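Local coordinates for protein succinate-semialdehyde dehydrogenase (NAD(P)(+)) (Marinobacter aquaeolei, PDB 3RH9) that probably oxidises succinate semialdehyde to succinate with NAD(P)+ as coenzyme, as a member of the aldehyde dehydrogenase family, at residues 241-246 with 253-258; 343-348 with 368-373. One frame throughout, in Å; residues are numbered along the deposited sequence.

Contact 1. Residues 241-246 with 253-258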
# COMPACT_ATOMS: atom_id res chain seq x y z
N LYS A 241 -1.19 10.73 11.25
CA LYS A 241 -2.42 11.50 11.27
C LYS A 241 -3.08 11.40 9.92
O LYS A 241 -4.31 11.33 9.82
CB LYS A 241 -2.15 12.95 11.64
CG LYS A 241 -3.38 13.66 12.20
CD LYS A 241 -3.27 15.19 12.08
CE LYS A 241 -4.33 15.89 12.89
NZ LYS A 241 -5.68 15.38 12.57
N LEU A 242 -2.27 11.38 8.87
CA LEU A 242 -2.80 11.22 7.53
C LEU A 242 -3.51 9.89 7.40
O LEU A 242 -4.56 9.79 6.75
CB LEU A 242 -1.69 11.26 6.50
CG LEU A 242 -1.13 12.63 6.14
CD1 LEU A 242 -0.30 12.49 4.86
CD2 LEU A 242 -2.29 13.61 5.98
N ILE A 243 -2.93 8.86 8.00
CA ILE A 243 -3.49 7.54 7.87
C ILE A 243 -4.88 7.56 8.46
O ILE A 243 -5.84 7.16 7.83
CB ILE A 243 -2.61 6.46 8.55
CG1 ILE A 243 -1.21 6.44 7.95
CG2 ILE A 243 -3.25 5.08 8.44
CD1 ILE A 243 -0.31 5.47 8.62
N VAL A 244 -4.98 8.08 9.68
CA VAL A 244 -6.25 8.19 10.37
C VAL A 244 -7.23 9.06 9.61
O VAL A 244 -8.40 8.70 9.44
CB VAL A 244 -6.04 8.78 11.78
CG1 VAL A 244 -7.38 9.27 12.40
CG2 VAL A 244 -5.33 7.78 12.69
N ASP A 245 -6.78 10.21 9.14
CA ASP A 245 -7.68 11.16 8.51
C ASP A 245 -8.12 10.74 7.12
O ASP A 245 -9.01 11.37 6.55
CB ASP A 245 -7.06 12.56 8.46
CG ASP A 245 -7.04 13.24 9.82
OD1 ASP A 245 -7.90 12.92 10.68
OD2 ASP A 245 -6.17 14.11 10.04
N THR A 246 -7.52 9.70 6.55
CA THR A 246 -7.97 9.25 5.24
C THR A 246 -8.56 7.87 5.27
O THR A 246 -8.82 7.28 4.22
CB THR A 246 -6.85 9.23 4.19
OG1 THR A 246 -5.72 8.54 4.71
CG2 THR A 246 -6.45 10.66 3.78
N LEU A 253 -2.22 5.45 0.07
CA LEU A 253 -1.12 6.29 0.57
C LEU A 253 0.27 5.74 0.26
O LEU A 253 0.50 4.54 0.34
CB LEU A 253 -1.24 6.49 2.08
CG LEU A 253 -2.58 6.92 2.66
CD1 LEU A 253 -2.59 6.78 4.20
CD2 LEU A 253 -2.90 8.35 2.24
N ALA A 254 1.18 6.62 -0.13
CA ALA A 254 2.60 6.29 -0.11
C ALA A 254 3.23 7.13 0.98
O ALA A 254 3.04 8.34 1.02
CB ALA A 254 3.27 6.58 -1.45
N LEU A 255 3.97 6.47 1.87
CA LEU A 255 4.49 7.14 3.07
C LEU A 255 5.97 6.88 3.24
O LEU A 255 6.42 5.73 3.38
CB LEU A 255 3.74 6.67 4.32
CG LEU A 255 2.25 6.95 4.42
CD1 LEU A 255 1.72 6.47 5.77
CD2 LEU A 255 1.98 8.42 4.23
N GLU A 256 6.73 7.96 3.22
CA GLU A 256 8.13 7.88 3.54
C GLU A 256 8.35 8.74 4.77
O GLU A 256 8.38 9.96 4.70
CB GLU A 256 8.97 8.37 2.37
CG GLU A 256 10.37 7.79 2.38
CD GLU A 256 11.26 8.39 1.32
OE1 GLU A 256 12.22 9.14 1.70
OE2 GLU A 256 11.00 8.13 0.12
N LEU A 257 8.46 8.09 5.92
CA LEU A 257 8.47 8.81 7.17
C LEU A 257 9.84 8.76 7.87
O LEU A 257 10.88 8.69 7.21
CB LEU A 257 7.36 8.27 8.07
CG LEU A 257 5.98 8.07 7.43
CD1 LEU A 257 5.07 7.21 8.32
CD2 LEU A 257 5.31 9.40 7.10
N GLY A 258 9.84 8.80 9.20
CA GLY A 258 11.09 8.82 9.95
C GLY A 258 11.92 7.55 9.83
O GLY A 258 11.44 6.51 9.38
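No ring enters the contact that Ile243 and Thr246 make with Leu253 and Leu255; its relevant flat group is the peptide carbonyl of Leu242. Thr246 OG1 donates to Leu242 O at 2.7 Å, 30° from the carbonyl plane, and Leu253 CD1 lies to the side of the same oxygen, at 4.4 Å. The setting is a beta-alpha-beta unit of the Rossmann-like domain that binds the coenzyme in this family: helix 236-245 follows strand 229-233 and packs on strand 252-256. The axes of the short segments 241-245 and 253-256 run nearly antiparallel, at 167°, and approach to 10.4 Å, a spacing filled by side chains with no hydrogen bond across.

Leu253 CD1 comes up against both Thr246 OG1 (3.6 Å) and Ile243 CA (3.9 Å), thus meeting the last turn of the helix. The bond to Leu242 O gives this buried hydroxyl a polar partner and fixes its rotation, while Leu253 CD1 makes only a van der Waals contact with it. Ala254 and Glu256, the predicted active-site residue, touch nothing of the helix segment, consistent with their lying on the other side of the strand. Ile243 also packs on Ile243 of the second subunit, linking this core to the dimer interface. With its CG1 anti to the carbonyl carbon (chi1 -59°), Ile243 extends toward the strand and sets CG1 at 3.7 Å and CD1 at 3.6 Å from Leu255 CD1.

Contact 2. Residues 343-348 with 368-373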
# COMPACT_ATOMS: atom_id res chain seq x y z
N ARG A 343 20.37 18.95 22.69
CA ARG A 343 19.87 18.12 23.77
C ARG A 343 20.37 16.67 23.74
O ARG A 343 20.61 16.07 24.79
CB ARG A 343 18.34 18.17 23.79
CG ARG A 343 17.74 17.17 24.72
CD ARG A 343 16.24 17.27 24.81
NE ARG A 343 15.54 16.88 23.59
CZ ARG A 343 15.38 15.63 23.17
NH1 ARG A 343 15.91 14.61 23.84
NH2 ARG A 343 14.69 15.39 22.06
N HIS A 344 20.54 16.11 22.54
CA HIS A 344 21.12 14.78 22.36
C HIS A 344 22.58 14.80 22.65
O HIS A 344 23.15 13.79 23.08
CB HIS A 344 20.94 14.27 20.92
CG HIS A 344 19.56 13.81 20.61
ND1 HIS A 344 19.27 13.00 19.54
CD2 HIS A 344 18.38 14.05 21.23
CE1 HIS A 344 17.97 12.76 19.50
NE2 HIS A 344 17.41 13.38 20.52
N LEU A 345 23.23 15.92 22.40
CA LEU A 345 24.64 16.00 22.76
C LEU A 345 24.77 16.03 24.30
O LEU A 345 25.45 15.21 24.90
CB LEU A 345 25.29 17.21 22.12
CG LEU A 345 26.81 17.22 22.27
CD1 LEU A 345 27.41 15.94 21.74
CD2 LEU A 345 27.39 18.43 21.57
N GLN A 346 24.07 16.96 24.93
CA GLN A 346 24.04 17.03 26.37
C GLN A 346 23.72 15.68 27.01
O GLN A 346 24.36 15.26 27.99
CB GLN A 346 23.03 18.07 26.82
CG GLN A 346 23.25 18.52 28.24
CD GLN A 346 24.62 19.15 28.43
OE1 GLN A 346 24.91 20.23 27.88
NE2 GLN A 346 25.48 18.48 29.18
N ASP A 347 22.70 15.01 26.49
CA ASP A 347 22.20 13.79 27.10
C ASP A 347 23.27 12.72 27.06
O ASP A 347 23.48 11.99 28.03
CB ASP A 347 20.96 13.30 26.39
CG ASP A 347 20.48 11.96 26.91
OD1 ASP A 347 19.93 11.91 28.03
OD2 ASP A 347 20.63 10.96 26.18
N ALA A 348 23.96 12.63 25.93
CA ALA A 348 25.02 11.66 25.76
C ALA A 348 26.14 11.86 26.78
O ALA A 348 26.63 10.90 27.39
CB ALA A 348 25.57 11.72 24.35
N LEU A 368 22.36 29.02 14.16
CA LEU A 368 21.84 27.69 13.95
C LEU A 368 23.00 26.81 13.51
O LEU A 368 22.80 25.67 13.08
CB LEU A 368 20.74 27.70 12.90
CG LEU A 368 19.50 28.45 13.40
CD1 LEU A 368 18.37 28.41 12.39
CD2 LEU A 368 19.07 27.86 14.72
N PHE A 369 24.21 27.35 13.62
CA PHE A 369 25.40 26.61 13.20
C PHE A 369 25.84 25.60 14.26
O PHE A 369 26.18 25.94 15.39
CB PHE A 369 26.57 27.54 12.84
CG PHE A 369 26.23 28.55 11.79
CD1 PHE A 369 26.37 28.24 10.45
CD2 PHE A 369 25.77 29.81 12.14
CE1 PHE A 369 26.05 29.18 9.46
CE2 PHE A 369 25.46 30.76 11.18
CZ PHE A 369 25.60 30.44 9.83
N PHE A 370 25.81 24.33 13.87
CA PHE A 370 26.21 23.28 14.77
C PHE A 370 27.38 22.51 14.17
O PHE A 370 27.28 21.97 13.08
CB PHE A 370 25.03 22.35 15.04
CG PHE A 370 25.19 21.52 16.27
CD1 PHE A 370 26.13 20.52 16.33
CD2 PHE A 370 24.38 21.74 17.37
CE1 PHE A 370 26.27 19.75 17.46
CE2 PHE A 370 24.51 20.98 18.51
CZ PHE A 370 25.47 19.98 18.55
N PRO A 371 28.50 22.48 14.89
CA PRO A 371 29.78 21.91 14.46
C PRO A 371 29.75 20.39 14.38
O PRO A 371 29.14 19.74 15.22
CB PRO A 371 30.73 22.33 15.59
CG PRO A 371 29.97 23.30 16.43
CD PRO A 371 28.55 22.95 16.28
N PRO A 372 30.43 19.82 13.39
CA PRO A 372 30.47 18.36 13.31
C PRO A 372 31.04 17.80 14.59
O PRO A 372 32.11 18.22 14.99
CB PRO A 372 31.41 18.13 12.13
CG PRO A 372 31.35 19.38 11.34
CD PRO A 372 31.23 20.45 12.34
N THR A 373 30.34 16.85 15.21
CA THR A 373 30.68 16.34 16.52
C THR A 373 30.70 14.83 16.56
O THR A 373 29.95 14.17 15.83
CB THR A 373 29.66 16.80 17.56
OG1 THR A 373 29.56 18.23 17.54
CG2 THR A 373 30.08 16.36 18.93
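Thr373 OG1 donates to Pro371 O at 2.8 Å, a bond within the segment that fixes the threonine side chain facing Leu345 of the helix. The donor sits above the carbonyl plane, 38° out of it, with a C=O...donor angle of 141°, so the hydroxyl approaches the oxygen from above the plane and not along a lone pair. With OG1 held there, the first torsion of Thr373 puts CG2 anti to the backbone N and turns this methyl toward the helix. It meets Leu345 CD1 tip to tip at 3.9 Å.

Leu345 thus divides its two branches between two partners. While CD1 faces the threonine, CD2 comes to the edge of the Phe370 ring, near the ring plane, and lies 3.9 Å from CZ. Phe370 extends with CG anti to its backbone N (chi1 -161°), which carries the far end of the ring out to the leucine. Both links are apolar and no hydrogen bond passes between the segments. The backbones stay well apart, the nearest CA atoms being those of Leu345 and Thr373 at 8.7 Å, so the association rests on three buried side chains.

Other residues complete this small hydrophobic core. The Phe370 ring also meets, at a steep inclination, that of Phe338, about two turns before Leu345 on helix 335-350, while Leu345 and Thr373 both touch Leu393. The contact therefore packs helix 335-350 against the loop entering strand 373-376, beside the neighbouring strand 393-399.

In the fold
Contact 1 closes before contact 2 opens, so the two follow in series along the chain. Their centres are 30 Å apart and their nearest atoms about 12 Å, without touching. They belong to different sheets. Contact 1 joins helix 236-245 to strand 252-256 of the sheet that also holds 151-154, 178-181, 207-209 and 229-233, the coenzyme-binding part of the fold. Contact 2 lies by strands 373-376 and 393-399 of the second sheet, consistent with the catalytic domain of this family. Contact 1 includes the predicted active-site residue and adjoins the second subunit; contact 2 is local packing, away from the annotated site and untouched by the other chain.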